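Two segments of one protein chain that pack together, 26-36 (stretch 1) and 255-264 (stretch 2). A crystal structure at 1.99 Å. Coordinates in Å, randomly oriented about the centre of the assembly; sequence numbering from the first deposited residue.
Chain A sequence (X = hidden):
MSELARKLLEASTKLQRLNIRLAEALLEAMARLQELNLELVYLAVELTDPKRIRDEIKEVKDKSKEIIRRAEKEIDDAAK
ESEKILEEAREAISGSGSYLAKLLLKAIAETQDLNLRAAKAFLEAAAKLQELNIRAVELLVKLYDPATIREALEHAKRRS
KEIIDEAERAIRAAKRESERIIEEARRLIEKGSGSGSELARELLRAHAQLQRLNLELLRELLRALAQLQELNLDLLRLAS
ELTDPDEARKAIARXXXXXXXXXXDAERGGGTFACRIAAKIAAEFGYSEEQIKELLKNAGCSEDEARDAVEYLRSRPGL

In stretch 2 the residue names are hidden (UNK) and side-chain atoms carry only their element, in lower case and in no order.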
ATOM      1  N   LEU A  26      -5.389   0.150  -3.714  1.00 24.90           N
ATOM      2  CA  LEU A  26      -5.287  -1.185  -3.139  1.00 25.35           C
ATOM      3  C   LEU A  26      -6.122  -1.306  -1.874  1.00 28.49           C
ATOM      4  O   LEU A  26      -6.746  -2.346  -1.629  1.00 25.46           O
ATOM      5  CB  LEU A  26      -3.833  -1.519  -2.847  1.00 24.39           C
ATOM      6  CG  LEU A  26      -3.007  -1.714  -4.119  1.00 30.13           C
ATOM      7  CD1 LEU A  26      -1.563  -2.052  -3.775  1.00 29.99           C
ATOM      8  CD2 LEU A  26      -3.629  -2.803  -4.966  1.00 26.80           C
ATOM      9  N   LEU A  27      -6.146  -0.251  -1.059  1.00 22.38           N
ATOM     10  CA  LEU A  27      -7.039  -0.218   0.091  1.00 25.61           C
ATOM     11  C   LEU A  27      -8.499  -0.309  -0.340  1.00 28.62           C
ATOM     12  O   LEU A  27      -9.280  -1.072   0.239  1.00 28.61           O
ATOM     13  CB  LEU A  27      -6.799   1.057   0.893  1.00 27.42           C
ATOM     14  CG  LEU A  27      -7.619   1.115   2.172  1.00 28.52           C
ATOM     15  CD1 LEU A  27      -7.072   0.084   3.140  1.00 32.73           C
ATOM     16  CD2 LEU A  27      -7.569   2.505   2.771  1.00 35.97           C
ATOM     17  N   GLU A  28      -8.889   0.480  -1.345  1.00 26.97           N
ATOM     18  CA  GLU A  28     -10.253   0.429  -1.856  1.00 28.07           C
ATOM     19  C   GLU A  28     -10.615  -0.990  -2.290  1.00 31.78           C
ATOM     20  O   GLU A  28     -11.643  -1.531  -1.875  1.00 29.99           O
ATOM     21  CB  GLU A  28     -10.415   1.404  -3.019  1.00 27.98           C
ATOM     22  CG  GLU A  28     -11.866   1.710  -3.403  1.00 33.46           C
ATOM     23  CD  GLU A  28     -12.483   0.678  -4.362  1.00 37.53           C
ATOM     24  OE1 GLU A  28     -11.725  -0.029  -5.069  1.00 30.35           O
ATOM     25  OE2 GLU A  28     -13.735   0.574  -4.402  1.00 39.91           O
ATOM     26  N   ALA A  29      -9.769  -1.603  -3.122  1.00 26.98           N
ATOM     27  CA  ALA A  29     -10.031  -2.949  -3.608  1.00 30.36           C
ATOM     28  C   ALA A  29     -10.130  -3.946  -2.469  1.00 31.86           C
ATOM     29  O   ALA A  29     -10.912  -4.899  -2.547  1.00 30.23           O
ATOM     30  CB  ALA A  29      -8.933  -3.375  -4.577  1.00 28.40           C
HETATM   31  N   MSE A  30      -9.343  -3.753  -1.416  1.00 28.50           N
HETATM   32  CA  MSE A  30      -9.394  -4.618  -0.248  1.00 34.41           C
HETATM   33  C   MSE A  30     -10.697  -4.379   0.507  1.00 30.91           C
HETATM   34  O   MSE A  30     -11.285  -5.309   1.061  1.00 32.89           O
HETATM   35  CB  MSE A  30      -8.171  -4.377   0.661  1.00 30.37           C
HETATM   36  CG  MSE A  30      -8.139  -5.270   1.909  1.00 37.26           C
HETATM   37 SE   MSE A  30      -6.895  -4.609   3.274  1.00 52.55          SE
HETATM   38  CE  MSE A  30      -8.004  -3.188   4.026  1.00 39.02           C
ATOM     39  N   ALA A  31     -11.165  -3.126   0.505  1.00 29.42           N
ATOM     40  CA  ALA A  31     -12.478  -2.847   1.080  1.00 32.49           C
ATOM     41  C   ALA A  31     -13.579  -3.541   0.289  1.00 35.04           C
ATOM     42  O   ALA A  31     -14.501  -4.124   0.877  1.00 34.82           O
ATOM     43  CB  ALA A  31     -12.729  -1.343   1.139  1.00 34.37           C
ATOM     44  N   ARG A  32     -13.490  -3.517  -1.045  1.00 31.69           N
ATOM     45  CA  ARG A  32     -14.497  -4.196  -1.855  1.00 32.61           C
ATOM     46  C   ARG A  32     -14.469  -5.698  -1.621  1.00 34.57           C
ATOM     47  O   ARG A  32     -15.523  -6.315  -1.430  1.00 29.67           O
ATOM     48  CB  ARG A  32     -14.308  -3.894  -3.339  1.00 31.60           C
ATOM     49  CG  ARG A  32     -14.229  -2.416  -3.697  1.00 34.08           C
ATOM     50  CD  ARG A  32     -15.578  -1.723  -3.692  1.00 38.37           C
ATOM     51  NE  ARG A  32     -16.093  -1.539  -2.342  1.00 35.40           N
ATOM     52  CZ  ARG A  32     -15.752  -0.545  -1.529  1.00 40.26           C
ATOM     53  NH1 ARG A  32     -14.883   0.391  -1.921  1.00 40.71           N
ATOM     54  NH2 ARG A  32     -16.284  -0.488  -0.317  1.00 38.70           N
ATOM     55  N   LEU A  33     -13.275  -6.308  -1.638  1.00 31.01           N
ATOM     56  CA  LEU A  33     -13.175  -7.753  -1.403  1.00 33.23           C
ATOM     57  C   LEU A  33     -13.799  -8.145  -0.070  1.00 35.12           C
ATOM     58  O   LEU A  33     -14.539  -9.135   0.024  1.00 30.90           O
ATOM     59  CB  LEU A  33     -11.716  -8.198  -1.436  1.00 28.58           C
ATOM     60  CG  LEU A  33     -10.984  -8.245  -2.771  1.00 31.97           C
ATOM     61  CD1 LEU A  33      -9.508  -8.549  -2.543  1.00 27.86           C
ATOM     62  CD2 LEU A  33     -11.612  -9.271  -3.702  1.00 31.51           C
ATOM     63  N   GLN A  34     -13.474  -7.393   0.986  1.00 34.41           N
ATOM     64  CA  GLN A  34     -14.042  -7.661   2.303  1.00 34.31           C
ATOM     65  C   GLN A  34     -15.557  -7.542   2.280  1.00 33.94           C
ATOM     66  O   GLN A  34     -16.268  -8.362   2.878  1.00 36.10           O
ATOM     67  CB  GLN A  34     -13.459  -6.685   3.327  1.00 35.02           C
ATOM     68  CG  GLN A  34     -14.000  -6.868   4.728  1.00 33.16           C
ATOM     69  CD  GLN A  34     -13.504  -8.141   5.370  1.00 35.03           C
ATOM     70  OE1 GLN A  34     -12.845  -8.965   4.728  1.00 38.55           O
ATOM     71  NE2 GLN A  34     -13.792  -8.303   6.652  1.00 34.76           N
ATOM     72  N   GLU A  35     -16.061  -6.511   1.606  1.00 33.51           N
ATOM     73  CA  GLU A  35     -17.498  -6.313   1.482  1.00 37.70           C
ATOM     74  C   GLU A  35     -18.168  -7.535   0.865  1.00 36.57           C
ATOM     75  O   GLU A  35     -19.240  -7.962   1.316  1.00 37.04           O
ATOM     76  CB  GLU A  35     -17.753  -5.053   0.653  1.00 38.03           C
ATOM     77  CG  GLU A  35     -19.167  -4.555   0.713  1.00 45.46           C
ATOM     78  CD  GLU A  35     -19.347  -3.210   0.049  1.00 48.39           C
ATOM     79  OE1 GLU A  35     -18.327  -2.554  -0.318  1.00 43.04           O
ATOM     80  OE2 GLU A  35     -20.526  -2.814  -0.094  1.00 46.43           O
ATOM     81  N   LEU A  36     -17.524  -8.134  -0.145  1.00 33.61           N
ATOM     82  CA  LEU A  36     -18.029  -9.370  -0.742  1.00 36.86           C
ATOM     83  C   LEU A  36     -17.953 -10.537   0.231  1.00 39.39           C
ATOM     84  O   LEU A  36     -18.889 -11.340   0.324  1.00 32.06           O
ATOM     85  CB  LEU A  36     -17.250  -9.710  -2.009  1.00 34.63           C
ATOM     86  CG  LEU A  36     -17.339  -8.746  -3.177  1.00 38.11           C
ATOM     87  CD1 LEU A  36     -16.704  -9.403  -4.393  1.00 35.70           C
ATOM     88  CD2 LEU A  36     -18.802  -8.383  -3.444  1.00 44.99           C
ATOM     89  N   UNK A 255     -19.295  -7.562  12.641  1.00 48.65           N
ATOM     90  CA  UNK A 255     -18.083  -7.686  11.841  1.00 46.97           C
ATOM     91  C   UNK A 255     -18.035  -6.660  10.719  1.00 46.53           C
ATOM     92  O   UNK A 255     -16.946  -6.203  10.352  1.00 45.18           O
ATOM     93  c   UNK A 255     -17.965  -9.097  11.270  1.00 45.74           C
ATOM     94  o   UNK A 255     -17.355  -9.962  12.207  1.00 48.05           O
ATOM     95  N   UNK A 256     -19.186  -6.280  10.159  1.00 43.92           N
ATOM     96  CA  UNK A 256     -19.174  -5.213   9.164  1.00 44.48           C
ATOM     97  C   UNK A 256     -18.761  -3.882   9.790  1.00 49.02           C
ATOM     98  O   UNK A 256     -17.983  -3.122   9.197  1.00 48.67           O
ATOM     99  c   UNK A 256     -21.793  -4.600   6.348  1.00 47.06           C
ATOM    100  n   UNK A 256     -20.989  -5.017   3.995  1.00 47.14           N
ATOM    101  c   UNK A 256     -20.506  -4.399   7.142  1.00 49.37           C
ATOM    102  c   UNK A 256     -21.643  -4.044   4.929  1.00 51.60           C
ATOM    103  c   UNK A 256     -20.539  -5.110   8.485  1.00 47.10           C
ATOM    104  N   UNK A 257     -19.234  -3.600  11.009  1.00 50.69           N
ATOM    105  CA  UNK A 257     -18.870  -2.349  11.672  1.00 48.26           C
ATOM    106  C   UNK A 257     -17.372  -2.272  11.943  1.00 45.12           C
ATOM    107  O   UNK A 257     -16.756  -1.217  11.749  1.00 44.34           O
ATOM    108  c   UNK A 257     -22.155  -3.448  15.565  1.00 52.63           C
ATOM    109  n   UNK A 257     -21.780  -4.254  16.555  1.00 49.60           N
ATOM    110  n   UNK A 257     -23.283  -3.691  14.905  1.00 48.42           N
ATOM    111  n   UNK A 257     -21.399  -2.406  15.234  1.00 48.35           N
ATOM    112  c   UNK A 257     -19.642  -2.189  12.982  1.00 51.31           C
ATOM    113  c   UNK A 257     -21.719  -1.451  14.171  1.00 54.28           C
ATOM    114  c   UNK A 257     -21.115  -1.839  12.825  1.00 52.90           C
ATOM    115  N   UNK A 258     -16.767  -3.375  12.400  1.00 42.83           N
ATOM    116  CA  UNK A 258     -15.343  -3.335  12.724  1.00 47.29           C
ATOM    117  C   UNK A 258     -14.489  -3.324  11.461  1.00 42.95           C
ATOM    118  O   UNK A 258     -13.438  -2.672  11.425  1.00 41.71           O
ATOM    119  c   UNK A 258     -14.963  -4.509  13.628  1.00 46.12           C
ATOM    120  o   UNK A 258     -12.162  -2.860  15.390  1.00 45.82           O
ATOM    121  c   UNK A 258     -13.327  -3.281  15.203  1.00 45.28           C
ATOM    122  o   UNK A 258     -14.321  -2.796  15.792  1.00 45.51           O
ATOM    123  c   UNK A 258     -13.535  -4.437  14.218  1.00 42.93           C
ATOM    124  N   UNK A 259     -14.921  -4.034  10.413  1.00 43.77           N
ATOM    125  CA  UNK A 259     -14.241  -3.936   9.123  1.00 41.58           C
ATOM    126  C   UNK A 259     -14.182  -2.493   8.641  1.00 41.62           C
ATOM    127  O   UNK A 259     -13.152  -2.045   8.123  1.00 40.75           O
ATOM    128  o   UNK A 259     -14.658  -6.180   8.298  1.00 38.90           O
ATOM    129  c   UNK A 259     -14.940  -4.812   8.080  1.00 40.83           C
ATOM    130  N   UNK A 260     -15.277  -1.746   8.802  1.00 40.03           N
ATOM    131  CA  UNK A 260     -15.254  -0.347   8.396  1.00 43.23           C
ATOM    132  C   UNK A 260     -14.323   0.467   9.286  1.00 44.93           C
ATOM    133  O   UNK A 260     -13.640   1.374   8.799  1.00 38.65           O
ATOM    134  c   UNK A 260     -17.629  -0.484   7.414  1.00 43.94           C
ATOM    135  c   UNK A 260     -16.748  -2.215   5.717  1.00 51.64           C
ATOM    136  c   UNK A 260     -16.674   0.226   8.395  1.00 45.20           C
ATOM    137  n   UNK A 260     -15.908  -2.496   4.487  1.00 42.24           N
ATOM    138  c   UNK A 260     -16.990  -0.712   6.019  1.00 49.43           C
ATOM    139  N   UNK A 261     -14.242   0.126  10.576  1.00 39.62           N
ATOM    140  CA  UNK A 261     -13.328   0.829  11.468  1.00 43.36           C
ATOM    141  C   UNK A 261     -11.872   0.504  11.154  1.00 43.68           C
ATOM    142  O   UNK A 261     -10.998   1.361  11.319  1.00 36.79           O
ATOM    143  n   UNK A 261     -15.457  -0.060  15.443  1.00 47.85           N
ATOM    144  c   UNK A 261     -14.883   1.213  13.429  1.00 43.62           C
ATOM    145  n   UNK A 261     -17.671   0.563  15.307  1.00 53.19           N
ATOM    146  c   UNK A 261     -13.650   0.493  12.922  1.00 40.41           C
ATOM    147  n   UNK A 261     -17.110  -1.530  16.063  1.00 47.00           N
ATOM    148  c   UNK A 261     -16.746  -0.342  15.607  1.00 49.80           C
ATOM    149  c   UNK A 261     -14.956   1.212  14.940  1.00 45.08           C
ATOM    150  N   UNK A 262     -11.595  -0.724  10.714  1.00 42.35           N
ATOM    151  CA  UNK A 262     -10.237  -1.108  10.351  1.00 36.53           C
ATOM    152  C   UNK A 262      -9.811  -0.400   9.071  1.00 40.86           C
ATOM    153  O   UNK A 262      -8.741   0.224   9.010  1.00 37.54           O
ATOM    154  c   UNK A 262     -10.643  -4.682  11.703  1.00 36.70           C
ATOM    155  c   UNK A 262     -10.043  -3.276  11.615  1.00 33.92           C
ATOM    156  c   UNK A 262     -10.148  -2.639  10.224  1.00 36.85           C
ATOM    157  c   UNK A 262      -8.994  -3.050   9.320  1.00 31.90           C
ATOM    158  N   UNK A 263     -10.650  -0.469   8.036  1.00 35.91           N
ATOM    159  CA  UNK A 263     -10.384   0.273   6.809  1.00 33.16           C
ATOM    160  C   UNK A 263     -10.206   1.758   7.115  1.00 41.88           C
ATOM    161  O   UNK A 263      -9.297   2.423   6.587  1.00 34.37           O
ATOM    162  c   UNK A 263     -11.351   0.903   4.572  1.00 40.00           C
ATOM    163  c   UNK A 263     -11.516   0.026   5.794  1.00 34.41           C
ATOM    164  c   UNK A 263     -11.556  -1.440   5.393  1.00 33.93           C
ATOM    165  N   UNK A 264     -11.061   2.298   7.990  1.00 40.72           N
ATOM    166  CA  UNK A 264     -10.950   3.698   8.382  1.00 41.73           C
ATOM    167  C   UNK A 264      -9.615   3.984   9.055  1.00 42.64           C
ATOM    168  O   UNK A 264      -9.002   5.030   8.806  1.00 41.10           O
ATOM    169  c   UNK A 264     -12.098   4.077   9.315  1.00 42.57           C
ATOM    170  c   UNK A 264     -13.405   4.431   8.636  1.00 46.35           C
ATOM    171  c   UNK A 264     -14.517   4.630   9.654  1.00 52.14           C
ATOM    172  o   UNK A 264     -14.198   5.011  10.804  1.00 54.20           O
ATOM    173  o   UNK A 264     -15.698   4.388   9.321  1.00 58.09           O
TER

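Position 255 carries one carbon and one oxygen. The pair fits a single-carbon hydroxyl side chain, and the side-chain carbon lies 6.3 Å from NE2 of Gln34, too far for a contact: Ser255.

Position 256 has four carbons in an unbranched row ending in a nitrogen. That terminal nitrogen lies 3.8 Å from CG of Glu35. A linear chain with one terminal nitrogen is lysine, Lys256; its CA-to-CB bond points sideways, and chi1 to chi3 are all t, so the chain is extended before chi4 turns to p.

Position 257 shows three carbons, a nitrogen, then a carbon bearing two more nitrogens. This guanidinium pattern identifies Arg257, which is out of reach of stretch 1.

Position 258 has three carbons, the third holding two oxygens. A carboxylate at that distance from CA means Glu258, also out of reach.

Position 259 repeats the pattern of one carbon and one oxygen, but here the oxygen lies 2.8 Å from NE2 of Gln34. The residue is Ser259. The amide donates to the hydroxyl with an N-H...acceptor angle of 157°, while Ser259 OG itself donates to Ser255 O at 3.1 Å, so the hydroxyl serves both helices.

Position 260 is again four carbons in a row with a terminal nitrogen, 4.2 Å from the backbone O of Ala31. It is Lys260. CA-to-CB points away, yet the end of the chain comes nearer; the separation is a contact, too long for a hydrogen bond.

Position 261 has the guanidinium pattern once more: Arg261. It is turned to its own helix, where NE meets Glu258 OE2 at 3.0 Å in a salt bridge.

Position 262 has four carbons, forked at the first, with one arm two carbons long. This is Ile262; its CG2, the short arm of the fork, lies 5.4 Å from CE of Met30.

Position 263 has three carbons, the first bearing the other two, and they approach Leu27, Met30 and Ala31. The fork gives Val263, with CG1 4.3 Å from Ala31 CB and CG2 4.2 Å from selenomethionine Met30 CE.

Position 264 has three carbons ending in two oxygens: Glu264, pointing away.

The helices run antiparallel, at 173°, with axes 11.0 Å apart at closest approach. Val263 supplies the largest covered area, and the CA atoms of Ala31 and Val263 are 6.9 Å apart, the tightest register pair. Further along, Gln34 and Ser259 add the one cross-stretch hydrogen bond, and Lys256 and Lys260, both partly exposed, bring their side-chain ends nearer to stretch 1 than their CA-to-CB bonds suggest.

Stretch 2 (255-264) SKRESKRIVE
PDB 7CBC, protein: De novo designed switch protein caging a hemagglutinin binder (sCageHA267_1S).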